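Local atomic coordinates of acetaldehyde dehydrogenase (Acetylating) (Geobacillus thermoglucosidasius, PDB entry 5J78), a protein that probably catalyses the NAD-dependent, CoA-acylating interconversion of acetaldehyde and acetyl-CoA as a member of the aldehyde dehydrogenase family. Residues A[228-233]-A[447-452]; A[133-138]-A[206-211]; A[255-260]-A[397-402]. One frame throughout, in Å; residues are numbered along the deposited sequence.

Contact 1: residues A[228-233]-A[447-452]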
loop_
_atom_site.group_PDB
_atom_site.type_symbol
_atom_site.label_atom_id
_atom_site.label_comp_id
_atom_site.label_asym_id
_atom_site.label_seq_id
_atom_site.Cartn_x
_atom_site.Cartn_y
_atom_site.Cartn_z
ATOM N N ALA A 228 9.319 -4.883 -9.394
ATOM C CA ALA A 228 7.860 -5.001 -9.380
ATOM C C ALA A 228 7.419 -6.450 -9.581
ATOM O O ALA A 228 6.469 -6.929 -8.941
ATOM C CB ALA A 228 7.245 -4.130 -10.437
ATOM N N ALA A 229 8.098 -7.146 -10.482
ATOM C CA ALA A 229 7.764 -8.543 -10.732
ATOM C C ALA A 229 8.039 -9.401 -9.478
ATOM O O ALA A 229 7.284 -10.311 -9.179
ATOM C CB ALA A 229 8.545 -9.077 -11.951
ATOM N N TYR A 230 9.113 -9.109 -8.752
ATOM C CA TYR A 230 9.385 -9.826 -7.498
ATOM C C TYR A 230 8.556 -9.303 -6.302
ATOM O O TYR A 230 8.723 -9.768 -5.164
ATOM C CB TYR A 230 10.884 -9.778 -7.177
ATOM C CG TYR A 230 11.664 -10.775 -8.005
ATOM C CD1 TYR A 230 11.677 -12.118 -7.666
ATOM C CD2 TYR A 230 12.337 -10.387 -9.147
ATOM C CE1 TYR A 230 12.362 -13.040 -8.423
ATOM C CE2 TYR A 230 13.027 -11.302 -9.919
ATOM C CZ TYR A 230 13.036 -12.626 -9.560
ATOM O OH TYR A 230 13.722 -13.546 -10.334
ATOM N N SER A 231 7.640 -8.377 -6.579
ATOM C CA SER A 231 6.753 -7.795 -5.567
ATOM C C SER A 231 5.321 -8.152 -5.875
ATOM O O SER A 231 4.414 -7.694 -5.205
ATOM C CB SER A 231 6.873 -6.272 -5.515
ATOM O OG SER A 231 8.179 -5.842 -5.170
ATOM N N SER A 232 5.131 -8.946 -6.924
ATOM C CA SER A 232 3.810 -9.181 -7.500
ATOM C C SER A 232 2.969 -10.207 -6.772
ATOM O O SER A 232 1.763 -10.322 -7.023
ATOM C CB SER A 232 3.964 -9.657 -8.934
ATOM O OG SER A 232 4.620 -10.914 -8.938
ATOM N N GLY A 233 3.614 -10.986 -5.910
ATOM C CA GLY A 233 2.964 -12.124 -5.297
ATOM C C GLY A 233 3.047 -13.380 -6.159
ATOM O O GLY A 233 2.494 -14.410 -5.773
ATOM N N GLY A 447 22.169 -10.023 -8.173
ATOM C CA GLY A 447 21.374 -9.069 -8.934
ATOM C C GLY A 447 19.872 -9.225 -8.753
ATOM O O GLY A 447 19.116 -8.990 -9.691
ATOM N N ASN A 448 19.440 -9.639 -7.562
ATOM C CA ASN A 448 18.006 -9.686 -7.223
ATOM C C ASN A 448 17.193 -10.599 -8.122
ATOM O O ASN A 448 16.023 -10.334 -8.410
ATOM C CB ASN A 448 17.402 -8.288 -7.249
ATOM C CG ASN A 448 16.220 -8.146 -6.292
ATOM O OD1 ASN A 448 16.405 -7.892 -5.108
ATOM N ND2 ASN A 448 15.006 -8.323 -6.802
ATOM N N ASN A 449 17.800 -11.705 -8.530
ATOM C CA ASN A 449 17.139 -12.651 -9.421
ATOM C C ASN A 449 17.160 -14.063 -8.837
ATOM O O ASN A 449 18.064 -14.410 -8.074
ATOM C CB ASN A 449 17.814 -12.679 -10.802
ATOM C CG ASN A 449 17.665 -11.373 -11.592
ATOM O OD1 ASN A 449 18.506 -11.068 -12.463
ATOM N ND2 ASN A 449 16.601 -10.611 -11.322
ATOM N N ILE A 450 16.191 -14.884 -9.236
ATOM C CA ILE A 450 16.081 -16.247 -8.745
ATOM C C ILE A 450 17.081 -17.198 -9.427
ATOM O O ILE A 450 17.336 -18.287 -8.919
ATOM C CB ILE A 450 14.631 -16.780 -8.925
ATOM C CG1 ILE A 450 14.387 -18.037 -8.066
ATOM C CG2 ILE A 450 14.323 -17.061 -10.383
ATOM C CD1 ILE A 450 14.249 -17.783 -6.571
ATOM N N THR A 451 17.645 -16.795 -10.570
ATOM C CA THR A 451 18.650 -17.607 -11.260
ATOM C C THR A 451 19.700 -16.765 -11.989
ATOM O O THR A 451 19.464 -15.600 -12.323
ATOM C CB THR A 451 18.015 -18.562 -12.287
ATOM O OG1 THR A 451 19.020 -19.464 -12.772
ATOM C CG2 THR A 451 17.420 -17.803 -13.454
ATOM N N SER A 452 20.852 -17.380 -12.220
ATOM C CA SER A 452 21.952 -16.780 -12.985
ATOM C C SER A 452 22.030 -17.387 -14.370
ATOM O O SER A 452 22.917 -17.046 -15.147
ATOM C CB SER A 452 23.295 -16.985 -12.282
ATOM O OG SER A 452 23.532 -18.372 -12.104
#

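Contact 2: residues A[133-138]-A[206-211]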
loop_
_atom_site.group_PDB
_atom_site.type_symbol
_atom_site.label_atom_id
_atom_site.label_comp_id
_atom_site.label_asym_id
_atom_site.label_seq_id
_atom_site.Cartn_x
_atom_site.Cartn_y
_atom_site.Cartn_z
ATOM N N ILE A 133 0.291 -20.273 -17.764
ATOM C CA ILE A 133 0.278 -19.003 -18.505
ATOM C C ILE A 133 1.444 -18.148 -18.057
ATOM O O ILE A 133 1.575 -17.840 -16.862
ATOM C CB ILE A 133 -1.022 -18.204 -18.282
ATOM C CG1 ILE A 133 -2.230 -19.062 -18.631
ATOM C CG2 ILE A 133 -1.002 -16.889 -19.109
ATOM C CD1 ILE A 133 -3.554 -18.386 -18.318
ATOM N N VAL A 134 2.279 -17.779 -19.017
ATOM C CA VAL A 134 3.441 -16.927 -18.774
ATOM C C VAL A 134 3.103 -15.491 -19.133
ATOM O O VAL A 134 2.467 -15.230 -20.165
ATOM C CB VAL A 134 4.681 -17.375 -19.586
ATOM C CG1 VAL A 134 5.916 -16.467 -19.276
ATOM C CG2 VAL A 134 5.007 -18.833 -19.291
ATOM N N ALA A 135 3.500 -14.574 -18.252
ATOM C CA ALA A 135 3.446 -13.143 -18.513
ATOM C C ALA A 135 4.842 -12.685 -18.964
ATOM O O ALA A 135 5.812 -12.761 -18.214
ATOM C CB ALA A 135 2.995 -12.393 -17.286
ATOM N N GLY A 136 4.946 -12.235 -20.201
ATOM C CA GLY A 136 6.239 -11.887 -20.786
ATOM C C GLY A 136 6.437 -10.385 -20.908
ATOM O O GLY A 136 5.825 -9.749 -21.768
ATOM N N ILE A 137 7.282 -9.813 -20.054
ATOM C CA ILE A 137 7.565 -8.372 -20.114
ATOM C C ILE A 137 8.697 -8.102 -21.094
ATOM O O ILE A 137 9.782 -8.686 -20.966
ATOM C CB ILE A 137 7.955 -7.771 -18.742
ATOM C CG1 ILE A 137 6.984 -8.218 -17.632
ATOM C CG2 ILE A 137 7.984 -6.253 -18.866
ATOM C CD1 ILE A 137 5.526 -7.856 -17.885
ATOM N N ILE A 138 8.462 -7.182 -22.033
ATOM C CA ILE A 138 9.383 -6.971 -23.169
ATOM C C ILE A 138 10.083 -5.615 -23.133
ATOM O O ILE A 138 9.435 -4.584 -23.007
ATOM C CB ILE A 138 8.626 -7.096 -24.532
ATOM C CG1 ILE A 138 7.893 -8.453 -24.636
ATOM C CG2 ILE A 138 9.584 -6.919 -25.716
ATOM C CD1 ILE A 138 8.825 -9.674 -24.638
ATOM N N ASN A 206 0.268 -4.066 -14.145
ATOM C CA ASN A 206 -0.091 -4.499 -12.807
ATOM C C ASN A 206 -1.112 -5.649 -12.827
ATOM O O ASN A 206 -0.975 -6.651 -12.111
ATOM C CB ASN A 206 -0.637 -3.304 -12.029
ATOM C CG ASN A 206 -0.916 -3.626 -10.579
ATOM O OD1 ASN A 206 0.004 -3.808 -9.774
ATOM N ND2 ASN A 206 -2.192 -3.682 -10.230
ATOM N N GLU A 207 -2.128 -5.506 -13.668
ATOM C CA GLU A 207 -3.156 -6.524 -13.790
ATOM C C GLU A 207 -2.510 -7.824 -14.257
ATOM O O GLU A 207 -2.759 -8.883 -13.712
ATOM C CB GLU A 207 -4.249 -6.072 -14.776
ATOM C CG GLU A 207 -5.463 -6.999 -14.856
ATOM C CD GLU A 207 -6.370 -6.938 -13.618
ATOM O OE1 GLU A 207 -6.211 -6.019 -12.788
ATOM O OE2 GLU A 207 -7.256 -7.810 -13.481
ATOM N N LEU A 208 -1.668 -7.727 -15.273
ATOM C CA LEU A 208 -1.049 -8.916 -15.853
ATOM C C LEU A 208 -0.153 -9.636 -14.845
ATOM O O LEU A 208 -0.128 -10.872 -14.790
ATOM C CB LEU A 208 -0.231 -8.553 -17.094
ATOM C CG LEU A 208 0.500 -9.737 -17.725
ATOM C CD1 LEU A 208 -0.474 -10.770 -18.266
ATOM C CD2 LEU A 208 1.407 -9.229 -18.841
ATOM N N MET A 209 0.588 -8.864 -14.060
ATOM C CA MET A 209 1.529 -9.441 -13.112
ATOM C C MET A 209 0.817 -10.102 -11.916
ATOM O O MET A 209 1.318 -11.083 -11.390
ATOM C CB MET A 209 2.511 -8.378 -12.611
ATOM C CG MET A 209 3.585 -7.993 -13.620
ATOM S SD MET A 209 4.894 -7.055 -12.835
ATOM C CE MET A 209 5.933 -6.750 -14.267
ATOM N N LYS A 210 -0.355 -9.604 -11.524
ATOM C CA LYS A 210 -0.979 -10.053 -10.273
ATOM C C LYS A 210 -2.229 -10.902 -10.456
ATOM O O LYS A 210 -2.746 -11.447 -9.491
ATOM C CB LYS A 210 -1.318 -8.843 -9.411
ATOM C CG LYS A 210 -0.080 -8.029 -9.014
ATOM C CD LYS A 210 -0.476 -6.765 -8.293
ATOM C CE LYS A 210 0.710 -6.098 -7.637
ATOM N NZ LYS A 210 0.324 -4.844 -6.933
ATOM N N HIS A 211 -2.705 -11.015 -11.689
ATOM C CA HIS A 211 -3.965 -11.689 -11.953
ATOM C C HIS A 211 -3.953 -13.154 -11.490
ATOM O O HIS A 211 -2.925 -13.814 -11.566
ATOM C CB HIS A 211 -4.291 -11.628 -13.444
ATOM C CG HIS A 211 -5.723 -11.914 -13.749
ATOM N ND1 HIS A 211 -6.210 -13.195 -13.901
ATOM C CD2 HIS A 211 -6.782 -11.088 -13.903
ATOM C CE1 HIS A 211 -7.504 -13.142 -14.159
ATOM N NE2 HIS A 211 -7.878 -11.874 -14.159
#

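Contact 3: residues A[255-260]-A[397-402]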
loop_
_atom_site.group_PDB
_atom_site.type_symbol
_atom_site.label_atom_id
_atom_site.label_comp_id
_atom_site.label_asym_id
_atom_site.label_seq_id
_atom_site.Cartn_x
_atom_site.Cartn_y
_atom_site.Cartn_z
ATOM N N ALA A 255 44.832 -7.439 -32.355
ATOM C CA ALA A 255 44.005 -7.154 -33.517
ATOM C C ALA A 255 42.677 -7.923 -33.466
ATOM O O ALA A 255 41.605 -7.381 -33.769
ATOM C CB ALA A 255 44.755 -7.490 -34.772
ATOM N N LYS A 256 42.754 -9.194 -33.097
ATOM C CA LYS A 256 41.567 -10.046 -33.038
ATOM C C LYS A 256 40.639 -9.621 -31.880
ATOM O O LYS A 256 39.406 -9.633 -31.994
ATOM C CB LYS A 256 42.003 -11.507 -32.896
ATOM C CG LYS A 256 40.888 -12.527 -32.809
ATOM C CD LYS A 256 40.142 -12.644 -34.120
ATOM C CE LYS A 256 38.969 -13.600 -34.004
ATOM N NZ LYS A 256 37.749 -13.023 -34.641
ATOM N N ALA A 257 41.252 -9.230 -30.772
ATOM C CA ALA A 257 40.511 -8.820 -29.593
ATOM C C ALA A 257 39.705 -7.557 -29.878
ATOM O O ALA A 257 38.508 -7.489 -29.585
ATOM C CB ALA A 257 41.459 -8.592 -28.440
ATOM N N VAL A 258 40.367 -6.569 -30.474
ATOM C CA VAL A 258 39.725 -5.308 -30.818
ATOM C C VAL A 258 38.585 -5.525 -31.788
ATOM O O VAL A 258 37.526 -4.904 -31.653
ATOM C CB VAL A 258 40.732 -4.301 -31.442
ATOM C CG1 VAL A 258 40.013 -3.092 -32.066
ATOM C CG2 VAL A 258 41.687 -3.838 -30.403
ATOM N N GLN A 259 38.813 -6.384 -32.775
ATOM C CA GLN A 259 37.782 -6.724 -33.741
ATOM C C GLN A 259 36.559 -7.347 -33.066
ATOM O O GLN A 259 35.417 -6.989 -33.376
ATOM C CB GLN A 259 38.352 -7.674 -34.797
ATOM C CG GLN A 259 37.406 -8.010 -35.931
ATOM C CD GLN A 259 36.413 -9.108 -35.582
ATOM O OE1 GLN A 259 36.796 -10.185 -35.116
ATOM N NE2 GLN A 259 35.126 -8.838 -35.804
ATOM N N LEU A 260 36.783 -8.287 -32.156
ATOM C CA LEU A 260 35.664 -8.926 -31.468
ATOM C C LEU A 260 34.903 -7.889 -30.632
ATOM O O LEU A 260 33.665 -7.879 -30.626
ATOM C CB LEU A 260 36.150 -10.090 -30.585
ATOM C CG LEU A 260 36.679 -11.312 -31.342
ATOM C CD1 LEU A 260 37.578 -12.195 -30.469
ATOM C CD2 LEU A 260 35.540 -12.116 -31.929
ATOM N N GLY A 397 34.116 -9.896 -19.396
ATOM C CA GLY A 397 34.956 -10.435 -20.449
ATOM C C GLY A 397 36.445 -10.335 -20.154
ATOM O O GLY A 397 36.896 -9.495 -19.361
ATOM N N ILE A 398 37.208 -11.209 -20.800
ATOM C CA ILE A 398 38.666 -11.110 -20.790
ATOM C C ILE A 398 39.226 -11.612 -22.117
ATOM O O ILE A 398 38.736 -12.607 -22.660
ATOM C CB ILE A 398 39.297 -11.917 -19.613
ATOM C CG1 ILE A 398 40.822 -11.963 -19.750
ATOM C CG2 ILE A 398 38.727 -13.345 -19.559
ATOM C CD1 ILE A 398 41.548 -12.528 -18.528
ATOM N N HIS A 399 40.242 -10.909 -22.633
ATOM C CA HIS A 399 40.997 -11.357 -23.807
ATOM C C HIS A 399 42.425 -11.695 -23.425
ATOM O O HIS A 399 43.153 -10.844 -22.913
ATOM C CB HIS A 399 40.982 -10.292 -24.896
ATOM C CG HIS A 399 39.628 -10.078 -25.482
ATOM N ND1 HIS A 399 39.150 -10.821 -26.542
ATOM C CD2 HIS A 399 38.631 -9.239 -25.130
ATOM C CE1 HIS A 399 37.923 -10.426 -26.833
ATOM N NE2 HIS A 399 37.583 -9.470 -25.987
ATOM N N ALA A 400 42.834 -12.931 -23.702
ATOM C CA ALA A 400 44.110 -13.420 -23.196
ATOM C C ALA A 400 44.462 -14.766 -23.804
ATOM O O ALA A 400 43.581 -15.517 -24.187
ATOM C CB ALA A 400 44.060 -13.514 -21.670
ATOM N N GLU A 401 45.758 -15.062 -23.923
ATOM C CA GLU A 401 46.192 -16.389 -24.366
ATOM C C GLU A 401 46.900 -17.152 -23.243
ATOM O O GLU A 401 47.198 -18.340 -23.368
ATOM C CB GLU A 401 47.098 -16.262 -25.592
ATOM C CG GLU A 401 46.395 -15.641 -26.805
ATOM C CD GLU A 401 45.180 -16.442 -27.267
ATOM O OE1 GLU A 401 45.130 -17.665 -27.007
ATOM O OE2 GLU A 401 44.270 -15.847 -27.888
ATOM N N ASP A 402 47.146 -16.460 -22.142
ATOM C CA ASP A 402 47.763 -17.052 -20.968
ATOM C C ASP A 402 46.681 -17.741 -20.132
ATOM O O ASP A 402 45.925 -17.073 -19.427
ATOM C CB ASP A 402 48.491 -15.967 -20.160
ATOM C CG ASP A 402 49.342 -16.534 -19.036
ATOM O OD1 ASP A 402 48.997 -17.600 -18.489
ATOM O OD2 ASP A 402 50.353 -15.891 -18.684
#

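Contact 1: residues A[228-233]-A[447-452]
Tyr230, the first residue to leave helical geometry after helix 223-229, and Asn449, in a segment without regular secondary structure, mark the nearest approach of the two backbones, with CA atoms 8.5 Å apart. The tyrosine side chain bridges that distance. With CG anti to the carbonyl carbon (chi1 -78°), the ring reaches from the helix end toward 447-452, and Tyr230 OH accepts a hydrogen bond from Ile450 N at 3.0 Å, with an N-H...O angle of 151°. Gly238 N also bonds to OH, which ties the buried phenol to two backbone amides. Helix 223-229 joins the parallel neighbours 216-219 and 236-238 as a beta-alpha-beta unit of the Rossmann-like domain, which in aldehyde dehydrogenases binds the cofactor; Tyr230 thus fastens the C-terminal end of the crossover helix to the loop preceding strand 461-468. Asn448 O lies over one face of the ring, 3.5 Å from Tyr230 CE2. Asn449 ND2 comes in obliquely, 3.9 Å from Tyr230 CE2, its amide plane only 27° from the ring plane; it gives a weak bond to Asn448 O and an ordinary hydrogen bond to Val239 O, while OD1 accepts from Cys443 N. Ile450 CG2 also lies 3.6 Å from Tyr230 OH. The subunit interface is close by: Asn448 ND2 bonds Gly233 O of the second subunit, and Gly233 O in turn receives Asn448 ND2 of that subunit.

Contact 2: residues A[133-138]-A[206-211]
Ala135 and Leu208 meet where a crossover helix of the Rossmann-like domain packs over its sheet. Helix 202-210 leads from strand 194-196 to strand 216-219, and in doing so passes over strand 124-138, which pairs in parallel with 216-219 on one edge and with 160-165 on the other. The segment axes approach to 9.0 Å, and their N-to-C directions differ by 141°, so helix and strand run roughly opposite ways, as expected for a beta-alpha-beta connection. Only hydrophobic side chains make the contact; no hydrogen bond joins the segments. Ala135 points its methyl at the helix, where CB rests 3.7 Å from the branch carbon Leu208 CG, nearly equidistant from CD1 and CD2 and on the far side of CG from Leu208 CB. The leucine is brought there with CG anti to the backbone N (chi1 177°), and it also touches Val162 and Ser164 of the adjacent strand. The small alanine lets the backbones come close, the CA atoms of Ala135 and Leu208 being 6.7 Å apart. Val134 points away from the helix, and a CB on Gly136 would do so too, while Ile137 reaches it only with the end of its side chain. Met209 meets Ile137 with an extended chain beyond CG and also packs on Ile217. On the outer side of the helix, exposed Lys210 NZ bonds Asn206 OD1 at 3.0 Å, in the carbonyl plane and on a lone pair. Inside, the thioether ends crosswise on the isoleucine, with Met209 CE 3.8 Å from both CG1 and CD1 of Ile137.

Contact 3: residues A[255-260]-A[397-402]
Lys256 NZ, one turn before Leu260, which touches His399, is gripped by two groups: it gives Gln259 OE1 a hydrogen bond of 3.0 Å within the helix and forms a salt bridge with Glu472 OE2 of the second subunit. The first bond is nearly in line with the amide carbonyl of Gln259 (167°), and Leu260 packs on the same Glu472 of the second subunit, so this side of the helix forms part of the subunit interface. Its inward side meets the strand through a single ring. Ala257 CB lies over one face of the His399 imidazole, a CH-pi contact measured at 4.0 Å from the CB atom to the ring centroid and 28° from the ring normal. The approach is shifted toward one side of the ring, since Ala257 CB is 3.7 Å from His399 ND1 and 3.8 Å from His399 CG. Helix 254-265 follows strand 244-248 in the seven-stranded parallel sheet of the catalytic domain of the aldehyde dehydrogenase fold, and strand 395-399 runs beside 244-248, its His399 bonding Tyr247 through the backbone. His399 directs its side chain to the helix with CG anti to the carbonyl carbon (chi1 -67°). Leu260 comes to the edge of the ring, near its plane, with CD1 4.1 Å from His399 CE1. An alanine in place of His399 would remove the imidazole and would probably open a gap between helix and strand, with the Ala257 methyl left without its aromatic face and Leu260 CD1 without its edge contact.

Contact 2 and the 228-233 side of contact 1 belong to the Rossmann-like domain, and the two contacts touch directly, Met209 SD lying 3.9 Å from Ala229 CA; their centres are 13 Å apart. Contact 3 lies in the other large sheet, about 34 Å from contact 1 and 41 Å from contact 2, centre to centre. Contacts 2 and 3 both pack a helix on a strand of a beta sheet without a hydrogen bond between segments, yet one is wholly apolar, aliphatic groups and a thioether, and the other relies on an imidazole face. Contact 1 instead joins a helix end to a loop by a polar bond. All three are largely buried, but the second subunit reaches contacts 1 and 3, whereas no other chain touches contact 2.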